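Local coordinates for conserved hypothetical protein (Bacteroides thetaiotaomicron, PDB 2FB0) that is of unknown function but is possibly an oxidoreductase, belonging to the antibiotic biosynthesis monooxygenase family of dimeric alpha/beta-barrel proteins, at residues Phe44-Ser47 against Thr48-Asp51; Trp59-Ala62 against Glu63-Ala66. All coordinates share one frame; numbering follows the deposited sequence.

Contact 1 (Phe44-Ser47 against Thr48-Asp51); sequences FESS and TRRD
Ser46 reaches across the start of the turn and takes hold of two successive backbone amides with one hydroxyl. Its OG accepts from Thr48 N at 3.1 Å (N-H...O angle 151°) and from Arg49 N at 2.9 Å (149°); the bond to Thr48 N makes this an ST turn, and the second amide, that of Arg49, is taken up by the same oxygen. The side-chain torsion makes this possible: OG lies trans to the serine's own nitrogen (chi1 170°), which swings it in the direction the chain is about to take. The chain folds closely round this residue, and Ser46 CB lies 3.4 Å from Arg49 O. Arg49 CB stands 3.7 Å from Ser46 OG, and the arginine chain then bends at chi3, its guanidinium passing the hydroxyl obliquely. At the corner Ser47 CB and Thr48 CB point away, but Thr48 OG1 lies 3.5 Å from Ser46 OG.

The polar ends find partners across the dimer. Asp42 of the second subunit bonds through OD2 to both Ser46 OG and the Arg49 guanidinium, the latter as a salt bridge, and through OD1 to Thr48 OG1. Ser46 OG thus has three bonds in this buried place, which would fix its rotation, while Arg49 probably offsets the aspartate charge. Ser47 OG bonds with Glu45 OE2 of the second subunit, a pairing repeated the other way.

The turn joins strand 38-46 to strand 52-59, a hairpin that Ser46 and Val52 close with backbone hydrogen bonds. Arg18, at the start of helix 18-32, reaches it through a salt bridge to Glu45 and a hydrogen bond to Arg50 O. On its other side strand 38-46 pairs antiparallel with a strand of the second subunit, carrying the sheet across the interface.

Contact 2 (Trp59-Ala62 against Glu63-Ala66); sequences WQNA and EVLA
Trp59 lies against the first turn of helix 62-68, with its indole beneath the side chain of Leu65. Starting at the root, Trp59 CB meets Leu65 CB at 4.1 Å. At the next atom, CG, the methyl Leu65 CD1 is already close, and it settles over the five-membered ring, 3.6 Å from the centroid and 12° off the ring normal, a CH-pi contact on the face. Trp59 CD1 and NE1 therefore lie under that methyl, while the N-H of NE1 is spent on a hydrogen bond to Glu57. Along the six-membered ring, Trp59 CE3 packs on Val64 CG2 at 4.1 Å, and CZ3 comes within 4.0 Å of Val64 O.

The backbone then turns through Gln60, whose CB touches the same Val64 methyl, to Asn61 at the N-cap. With CG held between its backbone N and carbonyl carbon (chi1 53°), Asn61 directs OD1 forward to the amides of the first turn. There it accepts from Val64 N at 2.9 Å in a nearly straight bond (164°), with the donor tilted out of the amide plane. From here the helical bonds follow: Leu65 N to Asn61 O at 3.3 Å, and Ala66 N to Ala62 O at 3.0 Å.

Chemically the contact has two halves. The asparagine carbonyl serves a first-turn N-H that has no helical carbonyl of its own, and its partial negative charge probably also suits the positive end of the helix dipole, while the buried indole and leucine hold strand end and helix together by apolar packing.

From the N terminus, the chain runs through strand 5-12 and helix 18-32 before entering strand 38-46. Contact 1 comes at that strand's end and shapes the hairpin loop into strand 52-59. The chain then crosses back along this second strand, and contact 2 follows where it leaves the sheet and starts helix 62-68. The two turns are in series, neither enclosing nor crossing the other. The centres of contact 1 and contact 2 are about 28 Å apart. The two lie on opposite sides of the chain's centre, with strand 52-59 between them. One turn faces the second subunit, whereas the other, touched by no second chain of the assembly, begins the return to the helical layer.

Contact 1 (Phe44-Ser47 against Thr48-Asp51)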
loop_
_atom_site.group_PDB
_atom_site.type_symbol
_atom_site.label_atom_id
_atom_site.label_comp_id
_atom_site.label_asym_id
_atom_site.label_seq_id
_atom_site.Cartn_x
_atom_site.Cartn_y
_atom_site.Cartn_z
ATOM N N PHE A 44 0.790 -6.457 1.943
ATOM C CA PHE A 44 0.031 -6.487 0.697
ATOM C C PHE A 44 0.932 -6.941 -0.448
ATOM O O PHE A 44 2.008 -6.373 -0.650
ATOM C CB PHE A 44 -0.469 -5.082 0.320
ATOM C CG PHE A 44 -1.434 -4.481 1.293
ATOM C CD1 PHE A 44 -2.815 -4.574 1.075
ATOM C CD2 PHE A 44 -0.975 -3.789 2.410
ATOM C CE1 PHE A 44 -3.719 -4.004 1.978
ATOM C CE2 PHE A 44 -1.882 -3.213 3.315
ATOM C CZ PHE A 44 -3.259 -3.326 3.086
ATOM N N GLU A 45 0.464 -7.900 -1.234
ATOM C CA GLU A 45 1.196 -8.383 -2.404
ATOM C C GLU A 45 0.680 -7.711 -3.671
ATOM O O GLU A 45 -0.537 -7.589 -3.863
ATOM C CB GLU A 45 0.993 -9.887 -2.547
ATOM C CG GLU A 45 1.437 -10.677 -1.342
ATOM C CD GLU A 45 0.843 -12.077 -1.303
ATOM O OE1 GLU A 45 0.818 -12.750 -2.358
ATOM O OE2 GLU A 45 0.422 -12.500 -0.208
ATOM N N SER A 46 1.588 -7.314 -4.553
ATOM C CA SER A 46 1.181 -6.750 -5.829
ATOM C C SER A 46 0.406 -7.775 -6.642
ATOM O O SER A 46 0.804 -8.947 -6.735
ATOM C CB SER A 46 2.376 -6.235 -6.628
ATOM O OG SER A 46 2.000 -5.909 -7.949
ATOM N N SER A 47 -0.714 -7.307 -7.203
ATOM C CA SER A 47 -1.596 -8.106 -8.056
ATOM C C SER A 47 -1.047 -8.196 -9.480
ATOM O O SER A 47 -1.523 -9.016 -10.269
ATOM C CB SER A 47 -3.003 -7.468 -8.107
ATOM O OG SER A 47 -3.663 -7.539 -6.850
ATOM N N THR A 48 -0.080 -7.336 -9.811
ATOM C CA THR A 48 0.449 -7.245 -11.170
ATOM C C THR A 48 1.929 -7.647 -11.313
ATOM O O THR A 48 2.362 -8.017 -12.408
ATOM C CB THR A 48 0.255 -5.821 -11.791
ATOM O OG1 THR A 48 1.109 -4.870 -11.137
ATOM C CG2 THR A 48 -1.223 -5.343 -11.713
ATOM N N ARG A 49 2.696 -7.548 -10.223
ATOM C CA ARG A 49 4.147 -7.830 -10.233
ATOM C C ARG A 49 4.483 -8.834 -9.133
ATOM O O ARG A 49 4.479 -8.497 -7.944
ATOM C CB ARG A 49 4.955 -6.545 -10.021
ATOM C CG ARG A 49 4.734 -5.483 -11.087
ATOM C CD ARG A 49 5.374 -4.153 -10.711
ATOM N NE ARG A 49 4.697 -3.491 -9.596
ATOM C CZ ARG A 49 5.210 -2.486 -8.885
ATOM N NH1 ARG A 49 6.439 -2.018 -9.134
ATOM N NH2 ARG A 49 4.503 -1.963 -7.893
ATOM N N ARG A 50 4.762 -10.070 -9.543
ATOM C CA ARG A 50 5.073 -11.165 -8.625
ATOM C C ARG A 50 6.176 -10.862 -7.620
ATOM O O ARG A 50 6.143 -11.368 -6.497
ATOM C CB ARG A 50 5.485 -12.420 -9.410
ATOM C CG ARG A 50 4.333 -13.285 -9.811
ATOM C CD ARG A 50 3.638 -13.885 -8.601
ATOM N NE ARG A 50 4.356 -15.028 -8.042
ATOM C CZ ARG A 50 3.813 -15.875 -7.174
ATOM N NH1 ARG A 50 2.553 -15.699 -6.784
ATOM N NH2 ARG A 50 4.514 -16.898 -6.701
ATOM N N ASP A 51 7.137 -10.037 -8.027
ATOM C CA ASP A 51 8.336 -9.777 -7.223
ATOM C C ASP A 51 8.187 -8.574 -6.292
ATOM O O ASP A 51 9.136 -8.199 -5.620
ATOM C CB ASP A 51 9.579 -9.623 -8.134
ATOM C CG ASP A 51 9.478 -8.443 -9.097
ATOM O OD1 ASP A 51 8.351 -7.989 -9.415
ATOM O OD2 ASP A 51 10.534 -7.963 -9.557
#

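Contact 2 (Trp59-Ala62 against Glu63-Ala66)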
loop_
_atom_site.group_PDB
_atom_site.type_symbol
_atom_site.label_atom_id
_atom_site.label_comp_id
_atom_site.label_asym_id
_atom_site.label_seq_id
_atom_site.Cartn_x
_atom_site.Cartn_y
_atom_site.Cartn_z
ATOM N N TRP A 59 1.156 4.873 12.260
ATOM C CA TRP A 59 1.671 5.037 13.608
ATOM C C TRP A 59 1.055 6.270 14.228
ATOM O O TRP A 59 0.853 7.276 13.547
ATOM C CB TRP A 59 3.210 5.098 13.609
ATOM C CG TRP A 59 3.740 3.749 13.252
ATOM C CD1 TRP A 59 4.082 3.300 12.003
ATOM C CD2 TRP A 59 3.880 2.635 14.133
ATOM N NE1 TRP A 59 4.447 1.971 12.064
ATOM C CE2 TRP A 59 4.331 1.543 13.360
ATOM C CE3 TRP A 59 3.673 2.455 15.511
ATOM C CZ2 TRP A 59 4.593 0.292 13.919
ATOM C CZ3 TRP A 59 3.932 1.211 16.063
ATOM C CH2 TRP A 59 4.379 0.144 15.267
ATOM N N GLN A 60 0.731 6.176 15.516
ATOM C CA GLN A 60 0.063 7.276 16.211
ATOM C C GLN A 60 0.854 8.570 16.161
ATOM O O GLN A 60 0.284 9.652 16.022
ATOM C CB GLN A 60 -0.230 6.915 17.671
ATOM C CG GLN A 60 -1.180 7.931 18.321
ATOM C CD GLN A 60 -1.560 7.572 19.736
ATOM O OE1 GLN A 60 -1.758 6.396 20.065
ATOM N NE2 GLN A 60 -1.652 8.587 20.591
ATOM N N ASN A 61 2.172 8.444 16.290
ATOM C CA ASN A 61 3.079 9.579 16.261
ATOM C C ASN A 61 4.518 9.100 16.086
ATOM O O ASN A 61 4.790 7.882 16.041
ATOM C CB ASN A 61 2.947 10.421 17.549
ATOM C CG ASN A 61 3.112 9.593 18.806
ATOM O OD1 ASN A 61 4.153 8.971 19.018
ATOM N ND2 ASN A 61 2.080 9.571 19.651
ATOM N N ALA A 62 5.425 10.066 15.993
ATOM C CA ALA A 62 6.851 9.800 15.786
ATOM C C ALA A 62 7.492 9.009 16.915
ATOM O O ALA A 62 8.403 8.205 16.675
ATOM C CB ALA A 62 7.616 11.116 15.545
ATOM N N GLU A 63 7.025 9.219 18.146
ATOM C CA GLU A 63 7.647 8.547 19.278
ATOM C C GLU A 63 7.274 7.078 19.448
ATOM O O GLU A 63 8.130 6.270 19.805
ATOM C CB GLU A 63 7.520 9.357 20.572
ATOM C CG GLU A 63 8.508 10.561 20.590
ATOM C CD GLU A 63 9.920 10.230 20.019
ATOM O OE1 GLU A 63 10.705 9.487 20.683
ATOM O OE2 GLU A 63 10.248 10.726 18.902
ATOM N N VAL A 64 6.025 6.716 19.174
ATOM C CA VAL A 64 5.666 5.297 19.183
ATOM C C VAL A 64 6.313 4.535 18.009
ATOM O O VAL A 64 6.577 3.338 18.116
ATOM C CB VAL A 64 4.127 5.038 19.250
ATOM C CG1 VAL A 64 3.538 5.530 20.607
ATOM C CG2 VAL A 64 3.406 5.671 18.074
ATOM N N LEU A 65 6.547 5.228 16.894
ATOM C CA LEU A 65 7.271 4.635 15.765
ATOM C C LEU A 65 8.739 4.379 16.146
ATOM O O LEU A 65 9.270 3.290 15.889
ATOM C CB LEU A 65 7.177 5.505 14.507
ATOM C CG LEU A 65 7.995 5.006 13.300
ATOM C CD1 LEU A 65 7.600 3.575 12.862
ATOM C CD2 LEU A 65 7.900 5.975 12.137
ATOM N N ALA A 66 9.369 5.376 16.770
ATOM C CA ALA A 66 10.756 5.254 17.249
ATOM C C ALA A 66 10.890 4.083 18.209
ATOM O O ALA A 66 11.813 3.286 18.076
ATOM C CB ALA A 66 11.232 6.563 17.906
#